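Local coordinates for protein myosin-I heavy chain (PDB 5EJR) that is an unconventional class VII myosin, an actin-based motor with ATPase activity that takes part in the early steps of phagocytosis and in adhesion, at residues A[105-116]-A[144-155]. Numbering follows the deposited sequence.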
loop_
_atom_site.group_PDB
_atom_site.type_symbol
_atom_site.label_atom_id
_atom_site.label_comp_id
_atom_site.label_asym_id
_atom_site.label_seq_id
_atom_site.Cartn_x
_atom_site.Cartn_y
_atom_site.Cartn_z
ATOM N N ASP A 105 18.067 8.241 -18.508
ATOM C CA ASP A 105 19.330 9.008 -18.527
ATOM C C ASP A 105 19.056 10.510 -18.542
ATOM O O ASP A 105 19.720 11.264 -17.824
ATOM C CB ASP A 105 20.186 8.632 -19.742
ATOM C CG ASP A 105 20.788 7.252 -19.666
ATOM O OD1 ASP A 105 20.766 6.652 -18.569
ATOM O OD2 ASP A 105 21.282 6.771 -20.698
ATOM N N GLU A 106 18.068 10.921 -19.341
ATOM C CA GLU A 106 17.631 12.293 -19.495
ATOM C C GLU A 106 17.051 12.865 -18.194
ATOM O O GLU A 106 17.271 14.045 -17.903
ATOM C CB GLU A 106 16.636 12.387 -20.661
ATOM C CG GLU A 106 16.718 13.704 -21.410
ATOM C CD GLU A 106 15.975 14.853 -20.761
ATOM O OE1 GLU A 106 15.056 14.590 -19.950
ATOM O OE2 GLU A 106 16.300 16.021 -21.078
ATOM N N ILE A 107 16.337 12.033 -17.400
ATOM C CA ILE A 107 15.783 12.469 -16.117
ATOM C C ILE A 107 16.931 12.752 -15.133
ATOM O O ILE A 107 16.935 13.839 -14.541
ATOM C CB ILE A 107 14.668 11.548 -15.545
ATOM C CG1 ILE A 107 13.478 11.493 -16.539
ATOM C CG2 ILE A 107 14.185 12.084 -14.180
ATOM C CD1 ILE A 107 12.379 10.446 -16.220
ATOM N N TYR A 108 17.927 11.821 -15.047
ATOM C CA TYR A 108 19.110 11.904 -14.173
ATOM C C TYR A 108 19.991 13.118 -14.517
ATOM O O TYR A 108 20.474 13.786 -13.615
ATOM C CB TYR A 108 19.961 10.632 -14.284
ATOM C CG TYR A 108 19.589 9.539 -13.306
ATOM C CD1 TYR A 108 20.131 9.509 -12.022
ATOM C CD2 TYR A 108 18.754 8.491 -13.686
ATOM C CE1 TYR A 108 19.828 8.476 -11.131
ATOM C CE2 TYR A 108 18.415 7.475 -12.793
ATOM C CZ TYR A 108 18.963 7.465 -11.522
ATOM O OH TYR A 108 18.667 6.427 -10.675
ATOM N N CYS A 109 20.196 13.391 -15.827
ATOM C CA CYS A 109 20.968 14.539 -16.313
ATOM C C CYS A 109 20.253 15.843 -16.005
ATOM O O CYS A 109 20.909 16.752 -15.523
ATOM C CB CYS A 109 21.287 14.405 -17.796
ATOM S SG CYS A 109 22.400 13.034 -18.188
ATOM N N GLN A 110 18.912 15.929 -16.200
ATOM C CA GLN A 110 18.160 17.162 -15.882
ATOM C C GLN A 110 18.222 17.488 -14.400
ATOM O O GLN A 110 18.280 18.667 -14.039
ATOM C CB GLN A 110 16.679 17.070 -16.268
ATOM C CG GLN A 110 16.370 17.117 -17.757
ATOM C CD GLN A 110 14.876 17.064 -18.033
ATOM O OE1 GLN A 110 14.036 16.919 -17.133
ATOM N NE2 GLN A 110 14.505 17.241 -19.290
ATOM N N ALA A 111 18.127 16.440 -13.534
ATOM C CA ALA A 111 18.121 16.618 -12.085
ATOM C C ALA A 111 19.496 17.106 -11.658
ATOM O O ALA A 111 19.580 18.104 -10.940
ATOM C CB ALA A 111 17.764 15.305 -11.384
ATOM N N TYR A 112 20.559 16.435 -12.141
ATOM C CA TYR A 112 21.940 16.775 -11.827
ATOM C C TYR A 112 22.325 18.190 -12.288
ATOM O O TYR A 112 22.852 18.968 -11.488
ATOM C CB TYR A 112 22.941 15.730 -12.354
ATOM C CG TYR A 112 24.355 16.128 -11.996
ATOM C CD1 TYR A 112 24.841 15.954 -10.702
ATOM C CD2 TYR A 112 25.155 16.825 -12.903
ATOM C CE1 TYR A 112 26.109 16.408 -10.336
ATOM C CE2 TYR A 112 26.425 17.281 -12.549
ATOM C CZ TYR A 112 26.894 17.074 -11.265
ATOM O OH TYR A 112 28.140 17.522 -10.921
ATOM N N ARG A 113 22.060 18.520 -13.564
ATOM C CA ARG A 113 22.329 19.848 -14.145
ATOM C C ARG A 113 21.759 20.940 -13.232
ATOM O O ARG A 113 22.426 21.939 -12.972
ATOM C CB ARG A 113 21.709 19.948 -15.554
ATOM C CG ARG A 113 21.437 21.369 -16.047
ATOM C CD ARG A 113 20.273 21.400 -17.006
ATOM N NE ARG A 113 19.778 22.748 -17.247
ATOM C CZ ARG A 113 20.113 23.490 -18.297
ATOM N NH1 ARG A 113 20.989 23.038 -19.185
ATOM N NH2 ARG A 113 19.584 24.694 -18.464
ATOM N N GLN A 114 20.547 20.728 -12.709
ATOM C CA GLN A 114 19.916 21.740 -11.879
ATOM C C GLN A 114 20.537 21.866 -10.465
ATOM O O GLN A 114 20.283 22.858 -9.786
ATOM C CB GLN A 114 18.408 21.536 -11.858
ATOM C CG GLN A 114 17.738 21.887 -13.201
ATOM C CD GLN A 114 17.793 23.366 -13.533
ATOM O OE1 GLN A 114 18.713 23.858 -14.198
ATOM N NE2 GLN A 114 16.817 24.110 -13.059
ATOM N N THR A 115 21.418 20.930 -10.074
ATOM C CA THR A 115 22.131 20.985 -8.781
ATOM C C THR A 115 23.503 21.678 -8.931
ATOM O O THR A 115 24.083 22.102 -7.935
ATOM C CB THR A 115 22.359 19.577 -8.185
ATOM O OG1 THR A 115 23.410 18.913 -8.883
ATOM C CG2 THR A 115 21.106 18.722 -8.150
ATOM N N ASN A 116 24.034 21.727 -10.162
ATOM C CA ASN A 116 25.340 22.301 -10.495
ATOM C C ASN A 116 25.231 23.809 -10.753
ATOM O O ASN A 116 24.560 24.220 -11.697
ATOM C CB ASN A 116 25.914 21.574 -11.719
ATOM C CG ASN A 116 27.415 21.483 -11.796
ATOM O OD1 ASN A 116 28.129 21.428 -10.787
ATOM N ND2 ASN A 116 27.920 21.351 -13.009
ATOM N N LEU A 144 25.681 5.216 -18.673
ATOM C CA LEU A 144 25.686 6.391 -17.797
ATOM C C LEU A 144 26.076 6.081 -16.345
ATOM O O LEU A 144 26.684 6.937 -15.712
ATOM C CB LEU A 144 24.338 7.144 -17.857
ATOM C CG LEU A 144 24.181 8.423 -17.003
ATOM C CD1 LEU A 144 25.060 9.556 -17.506
ATOM C CD2 LEU A 144 22.754 8.889 -16.965
ATOM N N LEU A 145 25.737 4.881 -15.828
ATOM C CA LEU A 145 25.966 4.465 -14.430
ATOM C C LEU A 145 27.331 4.876 -13.835
ATOM O O LEU A 145 27.332 5.703 -12.926
ATOM C CB LEU A 145 25.721 2.953 -14.228
ATOM C CG LEU A 145 25.731 2.446 -12.780
ATOM C CD1 LEU A 145 24.552 3.006 -11.966
ATOM C CD2 LEU A 145 25.754 0.936 -12.732
ATOM N N GLN A 146 28.465 4.323 -14.322
ATOM C CA GLN A 146 29.794 4.652 -13.791
ATOM C C GLN A 146 30.162 6.148 -13.956
ATOM O O GLN A 146 30.437 6.770 -12.927
ATOM C CB GLN A 146 30.892 3.727 -14.344
ATOM C CG GLN A 146 31.949 3.363 -13.303
ATOM C CD GLN A 146 31.414 2.466 -12.204
ATOM O OE1 GLN A 146 31.061 1.300 -12.428
ATOM N NE2 GLN A 146 31.349 2.995 -10.990
ATOM N N PRO A 147 30.117 6.769 -15.173
ATOM C CA PRO A 147 30.425 8.211 -15.271
ATOM C C PRO A 147 29.606 9.115 -14.336
ATOM O O PRO A 147 30.188 10.025 -13.734
ATOM C CB PRO A 147 30.151 8.534 -16.748
ATOM C CG PRO A 147 30.331 7.249 -17.456
ATOM C CD PRO A 147 29.813 6.207 -16.511
ATOM N N PHE A 148 28.283 8.846 -14.185
ATOM C CA PHE A 148 27.382 9.624 -13.320
ATOM C C PHE A 148 27.764 9.487 -11.840
ATOM O O PHE A 148 27.681 10.474 -11.094
ATOM C CB PHE A 148 25.904 9.237 -13.542
ATOM C CG PHE A 148 24.883 10.125 -12.857
ATOM C CD1 PHE A 148 24.439 9.843 -11.565
ATOM C CD2 PHE A 148 24.325 11.209 -13.519
ATOM C CE1 PHE A 148 23.481 10.652 -10.938
ATOM C CE2 PHE A 148 23.378 12.027 -12.884
ATOM C CZ PHE A 148 22.951 11.733 -11.602
ATOM N N MET A 149 28.158 8.261 -11.419
ATOM C CA MET A 149 28.569 7.968 -10.044
ATOM C C MET A 149 29.862 8.709 -9.713
ATOM O O MET A 149 29.930 9.385 -8.675
ATOM C CB MET A 149 28.718 6.456 -9.809
ATOM C CG MET A 149 27.402 5.777 -9.508
ATOM S SD MET A 149 27.627 4.169 -8.714
ATOM C CE MET A 149 28.031 3.177 -10.097
ATOM N N GLU A 150 30.859 8.632 -10.632
ATOM C CA GLU A 150 32.153 9.325 -10.522
ATOM C C GLU A 150 31.973 10.834 -10.367
ATOM O O GLU A 150 32.706 11.462 -9.608
ATOM C CB GLU A 150 33.066 9.006 -11.725
ATOM C CG GLU A 150 33.552 7.562 -11.785
ATOM C CD GLU A 150 34.305 7.022 -10.578
ATOM O OE1 GLU A 150 35.049 7.793 -9.929
ATOM O OE2 GLU A 150 34.167 5.808 -10.302
ATOM N N GLN A 151 30.966 11.399 -11.046
ATOM C CA GLN A 151 30.606 12.808 -10.956
ATOM C C GLN A 151 30.059 13.115 -9.560
ATOM O O GLN A 151 30.490 14.093 -8.958
ATOM C CB GLN A 151 29.589 13.182 -12.045
ATOM C CG GLN A 151 29.282 14.685 -12.123
ATOM C CD GLN A 151 30.342 15.551 -12.787
ATOM O OE1 GLN A 151 31.382 15.080 -13.273
ATOM N NE2 GLN A 151 30.083 16.852 -12.845
ATOM N N LEU A 152 29.119 12.284 -9.040
ATOM C CA LEU A 152 28.555 12.456 -7.694
ATOM C C LEU A 152 29.674 12.384 -6.656
ATOM O O LEU A 152 29.728 13.237 -5.772
ATOM C CB LEU A 152 27.481 11.388 -7.387
ATOM C CG LEU A 152 26.174 11.415 -8.182
ATOM C CD1 LEU A 152 25.231 10.343 -7.670
ATOM C CD2 LEU A 152 25.481 12.776 -8.112
ATOM N N MET A 153 30.604 11.397 -6.822
ATOM C CA MET A 153 31.790 11.180 -5.995
ATOM C C MET A 153 32.660 12.453 -5.988
ATOM O O MET A 153 33.145 12.846 -4.925
ATOM C CB MET A 153 32.602 9.991 -6.526
ATOM C CG MET A 153 32.042 8.620 -6.153
ATOM S SD MET A 153 33.075 7.278 -6.838
ATOM C CE MET A 153 32.080 5.850 -6.424
ATOM N N SER A 154 32.816 13.124 -7.169
ATOM C CA SER A 154 33.584 14.379 -7.310
ATOM C C SER A 154 32.887 15.549 -6.613
ATOM O O SER A 154 33.539 16.382 -5.981
ATOM C CB SER A 154 33.815 14.719 -8.778
ATOM O OG SER A 154 34.799 13.866 -9.339
ATOM N N ARG A 155 31.559 15.615 -6.725
ATOM C CA ARG A 155 30.792 16.663 -6.057
ATOM C C ARG A 155 30.828 16.451 -4.547
ATOM O O ARG A 155 30.722 17.421 -3.804
ATOM C CB ARG A 155 29.338 16.663 -6.534
ATOM C CG ARG A 155 29.151 17.247 -7.923
ATOM C CD ARG A 155 29.326 18.763 -7.975
ATOM N NE ARG A 155 28.368 19.508 -7.149
ATOM C CZ ARG A 155 27.133 19.826 -7.527
ATOM N NH1 ARG A 155 26.657 19.407 -8.694
ATOM N NH2 ARG A 155 26.354 20.544 -6.731
#
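Tyr112 and Phe148 each set CG anti to the backbone N (chi1 -180° and -171°), which sends both rings across the gap between the nearly parallel helices 105-113 and 144-155, whose axes come no closer than 11.9 Å. Large flat side chains suit so wide a spacing. Tyr108 turns a ring edge to the face of Phe148 in a T-shaped pair, CD1 of Tyr108 lying 3.6 Å from CZ of Phe148, while its hydroxyl is taken up by Phe138 O. The neighbouring ring carbon of Phe148, CE2, comes within 3.8 Å of Tyr112 CB, completing an aromatic cluster. Nearer the start of both segments, Leu144 lays CD2 alongside Asp105 and close to Cys109 SG; the Asp105 carboxylate is anchored by Ser141.

Tyrosine, unlike phenylalanine, can end its reach in an acceptor: Gln151 NE2 donates to Tyr112 OH over 2.8 Å, with amide and ring planes almost perpendicular. Arg155, its chain bent at chi2 and chi3, curls back so that CG meets the phenol edge and NH1 adds a weak but straight bond to the same hydroxyl (168°). The guanidinium also grips Thr115 end-on, NH2 reaching Thr115 O at 3.0 Å from above the carbonyl plane and NH1 reaching Thr115 OG1 at 3.3 Å. Threonine fits this turn because OG1 also donates to Tyr112 O. Replacing Arg155 by an alanine would probably leave Thr115 O without this donor and open a gap beside the phenol, loosening the beta turn from Arg113 to Asn116.

Tyr112 is thus a knob in a hole of the facing helix, formed by Phe148, Gln151, Leu152 and Arg155, where two near-parallel helices pack within the helical MyTH4 domain of the myosin tail's MyTH4-FERM unit.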